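PDB 4R9O: putative aldo/keto reductase from Salmonella enterica subsp. enterica serovar Typhimurium, which belongs to the aldo/keto reductase family of TIM-barrel enzymes and probably acts as an NADP-dependent oxidoreductase, its substrate not being established. Local coordinates for residues Y102-R107 with L128-P133; R107-S112 with Q147-S152; A166-L171 with Q203-R208. All blocks are in the same frame, centred on the assembly; numbering follows the deposited sequence.

The three contacts join successive parts of one TIM barrel. Interactions 1 and 2 share R107 and helix 106-119, with centres 11 Å apart, whereas interaction 3 lies about 17 Å from the centre of the first and 22 Å from that of the second. Interaction 1 is only partly buried: a tyrosine ring meets an arginine chain and a backbone carbonyl obliquely, close to the likely cofactor pocket, and other subunits approach it. Interaction 2 is buried and almost wholly aliphatic, helix against helix, with no other chain touching it. Interaction 3 is also largely buried and apolar, but hangs on a single phenylalanine, with other subunits close around it.

Interaction 1 (Y102-R107 with L128-P133); sequences YITDRR and LLIHRP
Y102 and R132 meet at the rim of a TIM barrel, where the segment leading into helix 106-119 passes over the C-terminal end of strand 125-130 and the loop after it. All the contacts between the two segments are van der Waals. The aromatic part comes from Y102, whose ring is crossed obliquely by the aliphatic part of R132, not its guanidinium: ring CE1 lies 3.8 Å from R132 CB. On the same side of the ring plane but toward CE2, the carbonyl O of P133 lies 3.7 Å from Y102 CE2. The arginine chain bends at chi3 (-117°), and its end leads away from the first segment; the R132 side chain also touches N162, a likely NADP(+)-binding residue, with W212, another, close by. The third subunit adds a long, weak ion pair from R132 to its E224. The aliphatic part is smaller. T104 and I130 cross at about a right angle through their methyls, CG2 to CG2 at 4.1 Å. T104 turns its hydroxyl instead to D134, a hydrogen bond just beyond the second segment. The tyrosine hydroxyl ends beside the arginine chain, with Y102 OH 3.7 Å from R132 CD.

Interaction 2 (R107-S112 with Q147-S152); sequences RHIILS and QHLHQS
Two outer helices of the TIM barrel pack here: I110 on helix 106-119 meets L149 and H148 on helix 139-151. In these short segments the axes approach to 10.5 Å at 32°, running in roughly the same direction, as expected of successive helices round a barrel. I110 and L149 form the centre of the contact. CD1 of L149 reaches the isoleucine stem, 3.6 Å from I110 CG1, and also lies 4.0 Å from the backbone CA of I110, so the leucine methyl sits against the helix itself. The other branch of L149 turns toward I109, its CD2 being 4.4 Å from I109 CG2, a looser touch. Toward the partly exposed border, H148 meets the far end of I110 at about a right angle. The imidazole swings out beside the carbonyl carbon (chi1 174°), which puts H148 ND1 3.7 Å from I110 CD1. That nitrogen is buried by the contact and has no hydrogen-bonding partner in the model. Within helix 106-119, S112 OG donates to H108 O at 2.7 Å, approaching from the face of the carbonyl opposite S112 N. I109 and I110 also touch A145, one turn earlier on helix 139-151. Beneath the helix pair lies the barrel wall: L149 packs on V155 and F158 of strand 155-161 and on L128 of strand 125-130, and I109 on C87 of strand 82-90.

Interaction 3 (A166-L171 with Q203-R208); sequences AQFTLL and QQLRIR
F168, L205 and I207 bring helix 165-173 against the end of helix 198-205, where R206 takes a positive phi (59°) and the chain leaves the helix in a Schellman motif, with R206 N bonded to Q203 O at 3.1 Å. One methyl from the last turn, on L205, and one from beyond it, on I207, meet the CE2 and CZ atoms at the far end of the phenylalanine ring. CE2 of F168 lies 3.7 Å from L205 CD1, and CZ of the same ring is 3.8 Å from I207 CD1; both methyls approach obliquely, from the direction opposite to that in which the phenylalanine extends. The ring reaches them because its CG is anti to the backbone N (chi1 -174°), which extends the side chain away from its own helix. L205 and I207, on either side of the turn residue in sequence, thus both direct their side chains to one ring. In the TIM barrel, helix 165-173 follows strand 155-161 and helix 198-205 follows the neighbouring parallel strand 182-185, before the chain enters strand 210-212, so the contact lies among the outer helices. F168 is further packed on V160 of strand 155-161, on L179 and on Q201, while I207 touches L202. The side chain of R206 turns to the fourth subunit, forming a salt bridge with its D140, while R174 of the same subunit donates hydrogen bonds to the carbonyl oxygens of Q203 and Q204.

Interaction 1 (Y102-R107 with L128-P133)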
loop_
_atom_site.group_PDB
_atom_site.type_symbol
_atom_site.label_atom_id
_atom_site.label_comp_id
_atom_site.label_asym_id
_atom_site.label_seq_id
_atom_site.Cartn_x
_atom_site.Cartn_y
_atom_site.Cartn_z
ATOM N N TYR C 102 10.370 10.661 -22.068
ATOM C CA TYR C 102 10.591 9.555 -22.988
ATOM C C TYR C 102 10.306 9.981 -24.409
ATOM O O TYR C 102 9.417 10.796 -24.649
ATOM C CB TYR C 102 9.699 8.366 -22.632
ATOM C CG TYR C 102 9.901 7.812 -21.250
ATOM C CD1 TYR C 102 11.176 7.522 -20.771
ATOM C CD2 TYR C 102 8.817 7.574 -20.423
ATOM C CE1 TYR C 102 11.347 7.006 -19.499
ATOM C CE2 TYR C 102 8.980 7.060 -19.161
ATOM C CZ TYR C 102 10.239 6.777 -18.701
ATOM O OH TYR C 102 10.379 6.274 -17.429
ATOM N N ILE C 103 11.076 9.440 -25.349
ATOM C CA ILE C 103 10.830 9.664 -26.765
ATOM C C ILE C 103 10.975 8.331 -27.479
ATOM O O ILE C 103 12.076 7.778 -27.549
ATOM C CB ILE C 103 11.814 10.700 -27.392
ATOM C CG1 ILE C 103 11.845 12.018 -26.602
ATOM C CG2 ILE C 103 11.446 10.971 -28.855
ATOM C CD1 ILE C 103 12.937 13.005 -27.100
ATOM N N THR C 104 9.867 7.801 -27.989
ATOM C CA THR C 104 9.910 6.526 -28.683
ATOM C C THR C 104 9.293 6.593 -30.075
ATOM O O THR C 104 8.859 5.578 -30.617
ATOM C CB THR C 104 9.210 5.411 -27.866
ATOM O OG1 THR C 104 7.880 5.824 -27.502
ATOM C CG2 THR C 104 10.008 5.097 -26.608
ATOM N N ASP C 105 9.260 7.788 -30.654
ATOM C CA ASP C 105 8.796 7.959 -32.021
ATOM C C ASP C 105 9.764 7.305 -33.016
ATOM O O ASP C 105 10.946 7.111 -32.719
ATOM C CB ASP C 105 8.622 9.451 -32.334
ATOM C CG ASP C 105 7.688 10.150 -31.341
ATOM O OD1 ASP C 105 6.588 9.616 -31.072
ATOM O OD2 ASP C 105 8.062 11.221 -30.809
ATOM N N ARG C 106 9.244 6.972 -34.193
ATOM C CA ARG C 106 10.001 6.294 -35.240
ATOM C C ARG C 106 11.303 7.010 -35.646
ATOM O O ARG C 106 12.360 6.380 -35.747
ATOM C CB ARG C 106 9.115 6.125 -36.475
ATOM C CG ARG C 106 9.723 5.276 -37.589
ATOM C CD ARG C 106 9.141 5.659 -38.950
ATOM N NE ARG C 106 9.737 6.900 -39.440
ATOM C CZ ARG C 106 10.689 6.964 -40.371
ATOM N NH1 ARG C 106 11.148 5.855 -40.944
ATOM N NH2 ARG C 106 11.172 8.143 -40.741
ATOM N N ARG C 107 11.238 8.315 -35.890
ATOM C CA ARG C 107 12.411 8.996 -36.420
ATOM C C ARG C 107 13.488 9.165 -35.333
ATOM O O ARG C 107 14.685 9.044 -35.613
ATOM C CB ARG C 107 12.033 10.346 -37.049
ATOM C CG ARG C 107 13.251 11.103 -37.576
ATOM C CD ARG C 107 12.933 12.383 -38.358
ATOM N NE ARG C 107 13.956 13.406 -38.115
ATOM C CZ ARG C 107 14.669 14.006 -39.063
ATOM N NH1 ARG C 107 15.582 14.919 -38.736
ATOM N NH2 ARG C 107 14.486 13.686 -40.338
ATOM N N LEU C 128 19.665 -3.461 -30.280
ATOM C CA LEU C 128 19.150 -2.170 -29.841
ATOM C C LEU C 128 17.931 -2.381 -28.942
ATOM O O LEU C 128 17.026 -3.151 -29.283
ATOM C CB LEU C 128 18.788 -1.296 -31.045
ATOM C CG LEU C 128 18.218 0.098 -30.754
ATOM C CD1 LEU C 128 19.259 1.036 -30.124
ATOM C CD2 LEU C 128 17.646 0.714 -32.009
ATOM N N LEU C 129 17.918 -1.703 -27.796
ATOM C CA LEU C 129 16.823 -1.827 -26.837
ATOM C C LEU C 129 16.010 -0.532 -26.699
ATOM O O LEU C 129 16.552 0.560 -26.803
ATOM C CB LEU C 129 17.360 -2.217 -25.458
ATOM C CG LEU C 129 18.318 -3.397 -25.282
ATOM C CD1 LEU C 129 18.637 -3.575 -23.793
ATOM C CD2 LEU C 129 17.744 -4.679 -25.882
ATOM N N ILE C 130 14.708 -0.667 -26.468
ATOM C CA ILE C 130 13.921 0.418 -25.898
ATOM C C ILE C 130 14.231 0.458 -24.401
ATOM O O ILE C 130 14.006 -0.523 -23.671
ATOM C CB ILE C 130 12.392 0.234 -26.119
ATOM C CG1 ILE C 130 12.088 -0.100 -27.582
ATOM C CG2 ILE C 130 11.627 1.492 -25.679
ATOM C CD1 ILE C 130 12.388 1.061 -28.555
ATOM N N HIS C 131 14.750 1.594 -23.952
ATOM C CA HIS C 131 15.346 1.714 -22.624
ATOM C C HIS C 131 14.315 1.585 -21.505
ATOM O O HIS C 131 14.568 0.966 -20.461
ATOM C CB HIS C 131 16.068 3.058 -22.521
ATOM C CG HIS C 131 17.176 3.090 -21.508
ATOM N ND1 HIS C 131 18.199 4.006 -21.563
ATOM C CD2 HIS C 131 17.407 2.322 -20.414
ATOM C CE1 HIS C 131 19.026 3.802 -20.548
ATOM N NE2 HIS C 131 18.566 2.789 -19.836
ATOM N N ARG C 132 13.142 2.158 -21.742
ATOM C CA ARG C 132 12.095 2.143 -20.735
ATOM C C ARG C 132 10.715 2.156 -21.404
ATOM O O ARG C 132 10.568 2.682 -22.512
ATOM C CB ARG C 132 12.267 3.329 -19.772
ATOM C CG ARG C 132 12.273 2.868 -18.300
ATOM C CD ARG C 132 13.100 3.712 -17.338
ATOM N NE ARG C 132 14.198 2.929 -16.767
ATOM C CZ ARG C 132 15.433 3.387 -16.548
ATOM N NH1 ARG C 132 15.735 4.652 -16.805
ATOM N NH2 ARG C 132 16.362 2.587 -16.040
ATOM N N PRO C 133 9.710 1.556 -20.741
ATOM C CA PRO C 133 8.355 1.621 -21.291
ATOM C C PRO C 133 7.812 3.046 -21.222
ATOM O O PRO C 133 7.864 3.703 -20.186
ATOM C CB PRO C 133 7.560 0.672 -20.399
ATOM C CG PRO C 133 8.307 0.617 -19.124
ATOM C CD PRO C 133 9.764 0.755 -19.505
#

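Interaction 2 (R107-S112 with Q147-S152)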
loop_
_atom_site.group_PDB
_atom_site.type_symbol
_atom_site.label_atom_id
_atom_site.label_comp_id
_atom_site.label_asym_id
_atom_site.label_seq_id
_atom_site.Cartn_x
_atom_site.Cartn_y
_atom_site.Cartn_z
ATOM N N ARG C 107 11.238 8.315 -35.890
ATOM C CA ARG C 107 12.411 8.996 -36.420
ATOM C C ARG C 107 13.488 9.165 -35.333
ATOM O O ARG C 107 14.685 9.044 -35.613
ATOM C CB ARG C 107 12.033 10.346 -37.049
ATOM C CG ARG C 107 13.251 11.103 -37.576
ATOM C CD ARG C 107 12.933 12.383 -38.358
ATOM N NE ARG C 107 13.956 13.406 -38.115
ATOM C CZ ARG C 107 14.669 14.006 -39.063
ATOM N NH1 ARG C 107 15.582 14.919 -38.736
ATOM N NH2 ARG C 107 14.486 13.686 -40.338
ATOM N N HIS C 108 13.073 9.397 -34.092
ATOM C CA HIS C 108 14.028 9.456 -32.983
ATOM C C HIS C 108 14.772 8.125 -32.768
ATOM O O HIS C 108 15.972 8.108 -32.493
ATOM C CB HIS C 108 13.323 9.855 -31.687
ATOM C CG HIS C 108 14.226 9.859 -30.491
ATOM N ND1 HIS C 108 15.095 10.892 -30.218
ATOM C CD2 HIS C 108 14.400 8.947 -29.503
ATOM C CE1 HIS C 108 15.768 10.620 -29.114
ATOM N NE2 HIS C 108 15.364 9.446 -28.658
ATOM N N ILE C 109 14.057 7.016 -32.879
ATOM C CA ILE C 109 14.685 5.713 -32.726
ATOM C C ILE C 109 15.736 5.526 -33.824
ATOM O O ILE C 109 16.872 5.120 -33.560
ATOM C CB ILE C 109 13.637 4.575 -32.770
ATOM C CG1 ILE C 109 12.704 4.690 -31.553
ATOM C CG2 ILE C 109 14.337 3.222 -32.829
ATOM C CD1 ILE C 109 11.461 3.741 -31.573
ATOM N N ILE C 110 15.360 5.860 -35.052
ATOM C CA ILE C 110 16.273 5.718 -36.173
ATOM C C ILE C 110 17.484 6.635 -36.001
ATOM O O ILE C 110 18.617 6.199 -36.164
ATOM C CB ILE C 110 15.566 6.020 -37.509
ATOM C CG1 ILE C 110 14.487 4.961 -37.772
ATOM C CG2 ILE C 110 16.576 6.109 -38.654
ATOM C CD1 ILE C 110 13.762 5.129 -39.082
ATOM N N LEU C 111 17.237 7.893 -35.652
ATOM C CA LEU C 111 18.316 8.863 -35.509
ATOM C C LEU C 111 19.214 8.520 -34.318
ATOM O O LEU C 111 20.422 8.720 -34.380
ATOM C CB LEU C 111 17.761 10.278 -35.371
ATOM C CG LEU C 111 17.079 10.852 -36.627
ATOM C CD1 LEU C 111 16.613 12.286 -36.393
ATOM C CD2 LEU C 111 17.958 10.755 -37.879
ATOM N N SER C 112 18.630 7.990 -33.246
ATOM C CA SER C 112 19.423 7.550 -32.090
ATOM C C SER C 112 20.382 6.411 -32.430
ATOM O O SER C 112 21.555 6.444 -32.059
ATOM C CB SER C 112 18.510 7.110 -30.952
ATOM O OG SER C 112 17.770 8.212 -30.468
ATOM N N GLN C 147 12.116 -2.278 -38.159
ATOM C CA GLN C 147 12.111 -2.809 -39.527
ATOM C C GLN C 147 13.152 -2.134 -40.408
ATOM O O GLN C 147 13.888 -2.794 -41.150
ATOM C CB GLN C 147 10.739 -2.644 -40.194
ATOM C CG GLN C 147 9.630 -3.549 -39.677
ATOM C CD GLN C 147 10.156 -4.697 -38.858
ATOM O OE1 GLN C 147 10.217 -4.624 -37.630
ATOM N NE2 GLN C 147 10.546 -5.771 -39.533
ATOM N N HIS C 148 13.189 -0.810 -40.356
ATOM C CA HIS C 148 14.108 -0.081 -41.202
ATOM C C HIS C 148 15.555 -0.387 -40.825
ATOM O O HIS C 148 16.392 -0.622 -41.683
ATOM C CB HIS C 148 13.850 1.418 -41.117
ATOM C CG HIS C 148 14.857 2.232 -41.868
ATOM N ND1 HIS C 148 15.854 2.944 -41.239
ATOM C CD2 HIS C 148 15.039 2.417 -43.193
ATOM C CE1 HIS C 148 16.597 3.552 -42.147
ATOM N NE2 HIS C 148 16.123 3.248 -43.342
ATOM N N LEU C 149 15.837 -0.371 -39.531
ATOM C CA LEU C 149 17.190 -0.604 -39.027
ATOM C C LEU C 149 17.659 -2.034 -39.336
ATOM O O LEU C 149 18.840 -2.279 -39.612
ATOM C CB LEU C 149 17.239 -0.342 -37.516
ATOM C CG LEU C 149 17.447 1.091 -37.013
ATOM C CD1 LEU C 149 16.589 2.086 -37.747
ATOM C CD2 LEU C 149 17.167 1.193 -35.523
ATOM N N HIS C 150 16.722 -2.975 -39.278
ATOM C CA HIS C 150 17.022 -4.366 -39.596
ATOM C C HIS C 150 17.243 -4.557 -41.099
ATOM O O HIS C 150 18.170 -5.259 -41.514
ATOM C CB HIS C 150 15.893 -5.276 -39.102
ATOM C CG HIS C 150 16.179 -6.736 -39.265
ATOM N ND1 HIS C 150 16.984 -7.438 -38.393
ATOM C CD2 HIS C 150 15.770 -7.628 -40.199
ATOM C CE1 HIS C 150 17.053 -8.701 -38.781
ATOM N NE2 HIS C 150 16.324 -8.843 -39.871
ATOM N N GLN C 151 16.401 -3.915 -41.905
ATOM C CA GLN C 151 16.500 -3.995 -43.365
ATOM C C GLN C 151 17.856 -3.528 -43.902
ATOM O O GLN C 151 18.317 -4.029 -44.915
ATOM C CB GLN C 151 15.383 -3.171 -44.030
ATOM C CG GLN C 151 15.805 -1.741 -44.393
ATOM C CD GLN C 151 15.179 -1.209 -45.663
ATOM O OE1 GLN C 151 15.442 -1.712 -46.757
ATOM N NE2 GLN C 151 14.359 -0.167 -45.526
ATOM N N SER C 152 18.489 -2.578 -43.221
ATOM C CA SER C 152 19.710 -1.955 -43.728
ATOM C C SER C 152 20.980 -2.583 -43.162
ATOM O O SER C 152 22.084 -2.232 -43.564
ATOM C CB SER C 152 19.702 -0.461 -43.418
ATOM O OG SER C 152 19.679 -0.256 -42.016
#

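Interaction 3 (A166-L171 with Q203-R208)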
loop_
_atom_site.group_PDB
_atom_site.type_symbol
_atom_site.label_atom_id
_atom_site.label_comp_id
_atom_site.label_asym_id
_atom_site.label_seq_id
_atom_site.Cartn_x
_atom_site.Cartn_y
_atom_site.Cartn_z
ATOM N N ALA C 166 2.796 -7.150 -20.257
ATOM C CA ALA C 166 1.818 -6.630 -21.217
ATOM C C ALA C 166 2.482 -5.646 -22.202
ATOM O O ALA C 166 2.164 -5.623 -23.394
ATOM C CB ALA C 166 0.642 -5.956 -20.490
ATOM N N GLN C 167 3.412 -4.838 -21.715
ATOM C CA GLN C 167 4.167 -3.964 -22.625
ATOM C C GLN C 167 5.028 -4.777 -23.601
ATOM O O GLN C 167 5.153 -4.430 -24.785
ATOM C CB GLN C 167 5.033 -2.988 -21.822
ATOM C CG GLN C 167 4.190 -1.898 -21.132
ATOM C CD GLN C 167 4.864 -1.348 -19.899
ATOM O OE1 GLN C 167 4.368 -0.413 -19.262
ATOM N NE2 GLN C 167 6.006 -1.931 -19.547
ATOM N N PHE C 168 5.613 -5.860 -23.087
ATOM C CA PHE C 168 6.430 -6.756 -23.891
ATOM C C PHE C 168 5.573 -7.396 -24.994
ATOM O O PHE C 168 5.960 -7.420 -26.163
ATOM C CB PHE C 168 7.077 -7.822 -22.995
ATOM C CG PHE C 168 8.052 -8.717 -23.710
ATOM C CD1 PHE C 168 9.410 -8.454 -23.672
ATOM C CD2 PHE C 168 7.609 -9.820 -24.416
ATOM C CE1 PHE C 168 10.318 -9.279 -24.330
ATOM C CE2 PHE C 168 8.502 -10.644 -25.082
ATOM C CZ PHE C 168 9.861 -10.372 -25.039
ATOM N N THR C 169 4.399 -7.897 -24.623
ATOM C CA THR C 169 3.545 -8.564 -25.588
ATOM C C THR C 169 3.015 -7.601 -26.648
ATOM O O THR C 169 2.906 -7.944 -27.824
ATOM C CB THR C 169 2.384 -9.245 -24.871
ATOM O OG1 THR C 169 2.928 -10.269 -24.033
ATOM C CG2 THR C 169 1.422 -9.859 -25.870
ATOM N N LEU C 170 2.685 -6.393 -26.221
ATOM C CA LEU C 170 2.262 -5.347 -27.141
ATOM C C LEU C 170 3.300 -5.127 -28.247
ATOM O O LEU C 170 2.973 -5.174 -29.436
ATOM C CB LEU C 170 2.019 -4.040 -26.379
ATOM C CG LEU C 170 1.893 -2.778 -27.250
ATOM C CD1 LEU C 170 0.744 -2.930 -28.275
ATOM C CD2 LEU C 170 1.692 -1.546 -26.376
ATOM N N LEU C 171 4.551 -4.889 -27.855
ATOM C CA LEU C 171 5.570 -4.590 -28.849
ATOM C C LEU C 171 5.813 -5.821 -29.697
ATOM O O LEU C 171 5.900 -5.719 -30.916
ATOM C CB LEU C 171 6.868 -4.108 -28.197
ATOM C CG LEU C 171 7.983 -3.659 -29.147
ATOM C CD1 LEU C 171 7.495 -2.669 -30.209
ATOM C CD2 LEU C 171 9.128 -3.041 -28.355
ATOM N N GLN C 203 11.003 -16.884 -18.902
ATOM C CA GLN C 203 11.240 -18.322 -18.887
ATOM C C GLN C 203 10.303 -19.035 -19.865
ATOM O O GLN C 203 10.722 -19.929 -20.587
ATOM C CB GLN C 203 11.067 -18.918 -17.484
ATOM C CG GLN C 203 11.356 -20.410 -17.475
ATOM C CD GLN C 203 11.050 -21.120 -16.163
ATOM O OE1 GLN C 203 11.004 -20.518 -15.087
ATOM N NE2 GLN C 203 10.859 -22.422 -16.255
ATOM N N GLN C 204 9.041 -18.623 -19.912
ATOM C CA GLN C 204 8.070 -19.302 -20.764
ATOM C C GLN C 204 8.464 -19.172 -22.233
ATOM O O GLN C 204 8.406 -20.136 -22.990
ATOM C CB GLN C 204 6.659 -18.733 -20.549
ATOM C CG GLN C 204 5.601 -19.397 -21.416
ATOM C CD GLN C 204 4.212 -18.828 -21.183
ATOM O OE1 GLN C 204 3.883 -18.399 -20.080
ATOM N NE2 GLN C 204 3.395 -18.817 -22.226
ATOM N N LEU C 205 8.875 -17.972 -22.617
ATOM C CA LEU C 205 9.261 -17.689 -23.994
ATOM C C LEU C 205 10.688 -18.122 -24.321
ATOM O O LEU C 205 11.119 -17.985 -25.457
ATOM C CB LEU C 205 9.101 -16.191 -24.283
ATOM C CG LEU C 205 7.681 -15.646 -24.197
ATOM C CD1 LEU C 205 7.659 -14.175 -24.583
ATOM C CD2 LEU C 205 6.778 -16.436 -25.103
ATOM N N ARG C 206 11.401 -18.645 -23.325
ATOM C CA ARG C 206 12.809 -19.045 -23.454
ATOM C C ARG C 206 13.700 -17.877 -23.873
ATOM O O ARG C 206 14.631 -18.035 -24.664
ATOM C CB ARG C 206 12.961 -20.204 -24.436
ATOM C CG ARG C 206 12.078 -21.409 -24.062
ATOM C CD ARG C 206 12.427 -22.672 -24.830
ATOM N NE ARG C 206 11.530 -23.765 -24.451
ATOM C CZ ARG C 206 11.698 -24.545 -23.386
ATOM N NH1 ARG C 206 12.750 -24.380 -22.588
ATOM N NH2 ARG C 206 10.823 -25.506 -23.124
ATOM N N ILE C 207 13.392 -16.706 -23.325
ATOM C CA ILE C 207 14.166 -15.489 -23.530
ATOM C C ILE C 207 14.891 -15.165 -22.241
ATOM O O ILE C 207 14.276 -15.075 -21.176
ATOM C CB ILE C 207 13.263 -14.311 -23.950
ATOM C CG1 ILE C 207 12.685 -14.575 -25.346
ATOM C CG2 ILE C 207 14.017 -12.973 -23.892
ATOM C CD1 ILE C 207 11.517 -13.718 -25.720
ATOM N N ARG C 208 16.206 -14.998 -22.328
ATOM C CA ARG C 208 16.993 -14.762 -21.131
ATOM C C ARG C 208 17.185 -13.267 -20.874
ATOM O O ARG C 208 17.599 -12.511 -21.762
ATOM C CB ARG C 208 18.338 -15.490 -21.241
ATOM C CG ARG C 208 18.162 -17.007 -21.312
ATOM C CD ARG C 208 19.453 -17.754 -21.622
ATOM N NE ARG C 208 20.421 -17.714 -20.525
ATOM C CZ ARG C 208 21.384 -18.615 -20.348
ATOM N NH1 ARG C 208 21.497 -19.635 -21.187
ATOM N NH2 ARG C 208 22.228 -18.502 -19.327
#